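Local coordinates for MsStt7d protein (Micromonas, PDB 4IX3), which probably transfers phosphate from ATP to protein substrates, as a state transition kinase homologue represented here by its catalytic domain with magnesium bound, at residues V165-K170 with L189-L194; V169-L174 with G254-Q259. All coordinates share one frame; numbering follows the deposited sequence.

Contact 1: residues V165-K170 with L189-L194. With MG (magnesium ion), chain E.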
loop_
_atom_site.group_PDB
_atom_site.type_symbol
_atom_site.label_atom_id
_atom_site.label_comp_id
_atom_site.label_asym_id
_atom_site.label_seq_id
_atom_site.Cartn_x
_atom_site.Cartn_y
_atom_site.Cartn_z
ATOM N N VAL B 165 -18.374 -7.305 7.115
ATOM C CA VAL B 165 -17.989 -7.820 5.802
ATOM C C VAL B 165 -16.478 -7.746 5.696
ATOM O O VAL B 165 -15.912 -6.660 5.940
ATOM C CB VAL B 165 -18.703 -7.080 4.654
ATOM C CG1 VAL B 165 -18.237 -7.548 3.279
ATOM C CG2 VAL B 165 -20.200 -7.238 4.832
ATOM N N HIS B 166 -15.825 -8.856 5.392
ATOM C CA HIS B 166 -14.362 -8.919 5.532
ATOM C C HIS B 166 -13.709 -8.107 4.401
ATOM O O HIS B 166 -12.745 -7.361 4.644
ATOM C CB HIS B 166 -13.947 -10.409 5.506
ATOM C CG HIS B 166 -12.480 -10.602 5.558
ATOM N ND1 HIS B 166 -11.770 -11.059 6.635
ATOM C CD2 HIS B 166 -11.566 -10.338 4.561
ATOM C CE1 HIS B 166 -10.452 -11.086 6.317
ATOM N NE2 HIS B 166 -10.352 -10.667 5.024
ATOM N N ARG B 167 -14.209 -8.281 3.183
ATOM C CA ARG B 167 -13.748 -7.499 2.041
ATOM C C ARG B 167 -12.481 -8.023 1.362
ATOM O O ARG B 167 -12.220 -7.687 0.207
ATOM C CB ARG B 167 -13.548 -6.036 2.451
ATOM C CG ARG B 167 -14.288 -5.039 1.572
ATOM C CD ARG B 167 -13.493 -3.755 1.404
ATOM N NE ARG B 167 -14.321 -2.570 1.606
ATOM C CZ ARG B 167 -14.803 -1.817 0.621
ATOM N NH1 ARG B 167 -14.539 -2.126 -0.641
ATOM N NH2 ARG B 167 -15.547 -0.756 0.899
ATOM N N ASP B 168 -11.686 -8.830 2.062
ATOM C CA ASP B 168 -10.409 -9.281 1.477
ATOM C C ASP B 168 -10.206 -10.775 1.661
ATOM O O ASP B 168 -9.128 -11.252 2.007
ATOM C CB ASP B 168 -9.215 -8.473 2.052
ATOM C CG ASP B 168 -7.970 -8.518 1.161
ATOM O OD1 ASP B 168 -8.073 -8.976 0.009
ATOM O OD2 ASP B 168 -6.879 -8.118 1.641
ATOM N N VAL B 169 -11.292 -11.501 1.394
ATOM C CA VAL B 169 -11.216 -12.964 1.462
ATOM C C VAL B 169 -10.403 -13.468 0.267
ATOM O O VAL B 169 -10.681 -13.108 -0.903
ATOM C CB VAL B 169 -12.646 -13.548 1.462
ATOM C CG1 VAL B 169 -12.616 -15.059 1.288
ATOM C CG2 VAL B 169 -13.375 -13.156 2.740
ATOM N N LYS B 170 -9.433 -14.323 0.556
ATOM C CA LYS B 170 -8.584 -14.916 -0.467
ATOM C C LYS B 170 -7.687 -15.938 0.230
ATOM O O LYS B 170 -7.516 -15.861 1.454
ATOM C CB LYS B 170 -7.736 -13.869 -1.261
ATOM C CG LYS B 170 -6.883 -12.986 -0.336
ATOM C CD LYS B 170 -6.287 -11.861 -1.160
ATOM C CE LYS B 170 -5.399 -10.928 -0.349
ATOM N NZ LYS B 170 -5.490 -9.540 -0.886
ATOM N N LEU B 189 -8.425 -7.858 8.796
ATOM C CA LEU B 189 -9.641 -7.094 8.772
ATOM C C LEU B 189 -9.350 -5.625 8.415
ATOM O O LEU B 189 -10.179 -4.736 8.639
ATOM C CB LEU B 189 -10.343 -7.173 10.138
ATOM C CG LEU B 189 -10.884 -8.555 10.487
ATOM C CD1 LEU B 189 -11.070 -8.728 11.982
ATOM C CD2 LEU B 189 -12.119 -8.964 9.694
ATOM N N GLY B 190 -8.244 -5.393 7.701
ATOM C CA GLY B 190 -7.854 -4.008 7.373
ATOM C C GLY B 190 -8.785 -3.286 6.407
ATOM O O GLY B 190 -8.871 -2.064 6.391
ATOM N N ALA B 191 -9.527 -4.039 5.595
ATOM C CA ALA B 191 -10.526 -3.445 4.714
ATOM C C ALA B 191 -11.951 -3.760 5.134
ATOM O O ALA B 191 -12.907 -3.425 4.445
ATOM C CB ALA B 191 -10.323 -3.901 3.275
ATOM N N ALA B 192 -12.100 -4.406 6.288
ATOM C CA ALA B 192 -13.395 -4.850 6.691
ATOM C C ALA B 192 -14.315 -3.688 7.057
ATOM O O ALA B 192 -13.880 -2.615 7.539
ATOM C CB ALA B 192 -13.259 -5.785 7.875
ATOM N N ALA B 193 -15.600 -3.911 6.855
ATOM C CA ALA B 193 -16.631 -2.934 7.192
ATOM C C ALA B 193 -17.541 -3.452 8.288
ATOM O O ALA B 193 -17.931 -4.627 8.265
ATOM C CB ALA B 193 -17.468 -2.511 5.982
ATOM N N LEU B 194 -17.831 -2.610 9.271
ATOM C CA LEU B 194 -18.986 -2.852 10.151
ATOM C C LEU B 194 -20.240 -2.158 9.605
ATOM O O LEU B 194 -20.254 -0.931 9.442
ATOM C CB LEU B 194 -18.685 -2.419 11.605
ATOM C CG LEU B 194 -19.839 -2.639 12.581
ATOM C CD1 LEU B 194 -20.262 -4.100 12.652
ATOM C CD2 LEU B 194 -19.444 -2.091 13.954
HETATM MG MG MG E . -5.867 -6.833 2.818
HETATM O O HOH W 1 -9.986 -6.818 5.110
HETATM O O HOH W 2 -7.622 -5.886 3.376
HETATM O O HOH W 3 -4.863 -5.551 4.202
HETATM O O HOH W 4 -4.095 -7.696 2.429
HETATM O O HOH W 5 -5.630 -5.503 1.340
#

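Contact 2: residues V169-L174 with G254-Q259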
loop_
_atom_site.group_PDB
_atom_site.type_symbol
_atom_site.label_atom_id
_atom_site.label_comp_id
_atom_site.label_asym_id
_atom_site.label_seq_id
_atom_site.Cartn_x
_atom_site.Cartn_y
_atom_site.Cartn_z
ATOM N N VAL B 169 -11.292 -11.501 1.394
ATOM C CA VAL B 169 -11.216 -12.964 1.462
ATOM C C VAL B 169 -10.403 -13.468 0.267
ATOM O O VAL B 169 -10.681 -13.108 -0.903
ATOM C CB VAL B 169 -12.646 -13.548 1.462
ATOM C CG1 VAL B 169 -12.616 -15.059 1.288
ATOM C CG2 VAL B 169 -13.375 -13.156 2.740
ATOM N N LYS B 170 -9.433 -14.323 0.556
ATOM C CA LYS B 170 -8.584 -14.916 -0.467
ATOM C C LYS B 170 -7.687 -15.938 0.230
ATOM O O LYS B 170 -7.516 -15.861 1.454
ATOM C CB LYS B 170 -7.736 -13.869 -1.261
ATOM C CG LYS B 170 -6.883 -12.986 -0.336
ATOM C CD LYS B 170 -6.287 -11.861 -1.160
ATOM C CE LYS B 170 -5.399 -10.928 -0.349
ATOM N NZ LYS B 170 -5.490 -9.540 -0.886
ATOM N N PRO B 171 -7.067 -16.855 -0.510
ATOM C CA PRO B 171 -6.175 -17.827 0.109
ATOM C C PRO B 171 -5.025 -17.213 0.934
ATOM O O PRO B 171 -4.646 -17.768 1.975
ATOM C CB PRO B 171 -5.710 -18.677 -1.083
ATOM C CG PRO B 171 -6.896 -18.622 -2.032
ATOM C CD PRO B 171 -7.295 -17.162 -1.950
ATOM N N ALA B 172 -4.491 -16.052 0.527
ATOM C CA ALA B 172 -3.378 -15.459 1.252
ATOM C C ALA B 172 -3.845 -14.976 2.628
ATOM O O ALA B 172 -2.990 -14.697 3.476
ATOM C CB ALA B 172 -2.795 -14.252 0.484
ATOM N N ASN B 173 -5.154 -14.785 2.823
ATOM C CA ASN B 173 -5.716 -14.319 4.094
ATOM C C ASN B 173 -6.375 -15.464 4.895
ATOM O O ASN B 173 -7.175 -15.185 5.795
ATOM C CB ASN B 173 -6.677 -13.147 3.903
ATOM C CG ASN B 173 -5.942 -11.829 3.757
ATOM O OD1 ASN B 173 -4.775 -11.730 4.142
ATOM N ND2 ASN B 173 -6.624 -10.843 3.210
ATOM N N LEU B 174 -5.926 -16.691 4.634
ATOM C CA LEU B 174 -6.364 -17.831 5.447
ATOM C C LEU B 174 -5.129 -18.531 5.980
ATOM O O LEU B 174 -4.131 -18.686 5.276
ATOM C CB LEU B 174 -7.220 -18.779 4.573
ATOM C CG LEU B 174 -8.607 -18.209 4.224
ATOM C CD1 LEU B 174 -9.215 -18.931 3.004
ATOM C CD2 LEU B 174 -9.544 -18.302 5.433
ATOM N N GLY B 254 -16.190 -17.880 -3.555
ATOM C CA GLY B 254 -16.223 -18.706 -4.788
ATOM C C GLY B 254 -14.879 -18.785 -5.499
ATOM O O GLY B 254 -14.465 -19.857 -5.903
ATOM N N CYS B 255 -14.126 -17.673 -5.478
ATOM C CA CYS B 255 -12.768 -17.718 -5.983
ATOM C C CYS B 255 -11.876 -18.636 -5.200
ATOM O O CYS B 255 -11.092 -19.375 -5.776
ATOM C CB CYS B 255 -12.161 -16.302 -6.012
ATOM S SG CYS B 255 -12.939 -15.134 -7.171
ATOM N N VAL B 256 -11.969 -18.570 -3.854
ATOM C CA VAL B 256 -11.174 -19.494 -3.033
ATOM C C VAL B 256 -11.557 -20.936 -3.429
ATOM O O VAL B 256 -10.665 -21.765 -3.558
ATOM C CB VAL B 256 -11.493 -19.276 -1.531
ATOM C CG1 VAL B 256 -10.869 -20.360 -0.648
ATOM C CG2 VAL B 256 -10.987 -17.893 -1.089
ATOM N N MET B 257 -12.848 -21.221 -3.531
ATOM C CA MET B 257 -13.274 -22.565 -3.881
ATOM C C MET B 257 -12.704 -23.051 -5.222
ATOM O O MET B 257 -12.222 -24.195 -5.309
ATOM C CB MET B 257 -14.777 -22.611 -3.959
ATOM C CG MET B 257 -15.283 -24.015 -4.323
ATOM S SD MET B 257 -16.982 -24.236 -3.859
ATOM C CE MET B 257 -17.289 -25.864 -4.587
ATOM N N LEU B 258 -12.733 -22.180 -6.248
ATOM C CA LEU B 258 -12.135 -22.556 -7.535
ATOM C C LEU B 258 -10.685 -22.955 -7.362
ATOM O O LEU B 258 -10.216 -23.914 -7.970
ATOM C CB LEU B 258 -12.224 -21.403 -8.519
ATOM C CG LEU B 258 -13.646 -21.110 -9.048
ATOM C CD1 LEU B 258 -13.774 -19.731 -9.656
ATOM C CD2 LEU B 258 -14.085 -22.171 -10.078
ATOM N N GLN B 259 -9.910 -22.149 -6.615
ATOM C CA GLN B 259 -8.510 -22.463 -6.471
ATOM C C GLN B 259 -8.248 -23.728 -5.666
ATOM O O GLN B 259 -7.332 -24.472 -5.974
ATOM C CB GLN B 259 -7.803 -21.253 -5.873
ATOM C CG GLN B 259 -7.926 -20.020 -6.752
ATOM C CD GLN B 259 -6.866 -18.977 -6.495
ATOM O OE1 GLN B 259 -6.009 -18.681 -7.364
ATOM N NE2 GLN B 259 -6.996 -18.339 -5.373
#

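Contact 1: residues V165-K170 with L189-L194
Val165 and Ala193 pair as an antiparallel, hydrogen-bonded couple: Val165 N reaches Ala193 O at 2.9 Å with an N-H...O angle of 159°, and Ala193 N returns an equally short bond to Val165 O. The chains come closer still at His166 and Ala192, where Ala192 CA directs its hydrogen between two carbonyls, lying 3.2 Å from Val165 O and a little farther from His166 O. A water bridges the two segments, donating to His166 O and accepting from Ala191 N.

Arg167 turns toward the type I turn Leu189-Ala192 and wraps round the carbonyl of Ala191. Its CB lies 3.3 Å from Ala191 O, CG is slightly more distant, and CD presses to 3.1 Å from the same oxygen while also meeting the Ala191 CB methyl at 3.7 Å. NE lies 3.3 Å from Ala191 O. Bends at chi2 (-145°) and chi3 (-133°) curl the chain so that Ala191 O lies at the edge of the guanidinium, near its plane; NH1 makes a weak hydrogen bond to Pro210 O.

The side chains of His166 and Leu189 cross at about a right angle, the CD2 methyl of Leu189 coming obliquely to ND1 at 3.7 Å; ND1 is buried without a polar partner in the model. His166-Arg167-Asp168 is the His-Arg-Asp motif of the catalytic loop, and Leu189 and Gly190 follow Asp188 in the position of the kinase Asp-Phe-Gly motif; the His166-Leu189 contact is consistent with the regulatory spine. Asp168 OD2 binds magnesium at 2.0 Å, beside four waters and Asp188.

Strands 164-165 and 193-194 form a two-stranded sheet. Asp249 of helix 246-261 accepts the backbone N-H groups of His166 and Arg167, while helix 59-76 packs on Leu189 through Val73 and on Ala192 through Val69.

Contact 2: residues V169-L174 with G254-Q259
Val256 is the bump of this contact, pushing both its methyls from helix 246-261 into the bend of the catalytic loop. The CG2 methyl enters a hollow lined by three successive residues: it lies 3.9 Å from Pro171 CD, and its approaches to Val169 CG1 and Lys170 CA are about as close. CG1, anti to the backbone N (chi1 171°), meets Leu174 CD1 at 4.3 Å. A short 3-10 turn shapes the receiving side, as the bond from Leu174 N to Pro171 O (3.1 Å) folds Leu174 back toward the same valine.

One helical turn on, the side chain of Gln259 crosses the Pro171 ring at about a right angle and rests its amide end against the CG and CD corner. No hydrogen bond joins the segments; the contact is van der Waals packing and buries 194 Å² in all.

This is packing of the catalytic loop on a central helix of the kinase C-lobe. Helix 141-161 adds Leu156 against Val169 and Leu152 against Leu174, and helix 119-125 brings Met123 to both Pro171 and Gln259.

How the contacts relate
Both contacts are buried and start from one catalytic loop, sharing Val169 and Lys170, with centres about 13 Å apart. Contact 1 joins loop to loop through a two-stranded sheet; it is held by backbone hydrogen bonds and a bridging water, with some side-chain packing, and has the magnesium bound alongside, on Asp168. Contact 2 sets the loop on helix 246-261 and is almost wholly apolar. That helix serves both, through Asp249 in the first and Val256 in the second. Asn173 links them: its ND2 lies 2.8 Å from Asp168 O, a probable hydrogen bond. Lys170 NZ, salt-bridged to Asp168 OD1 at 2.8 Å, extends toward the metal side, while its backbone lies against the helix.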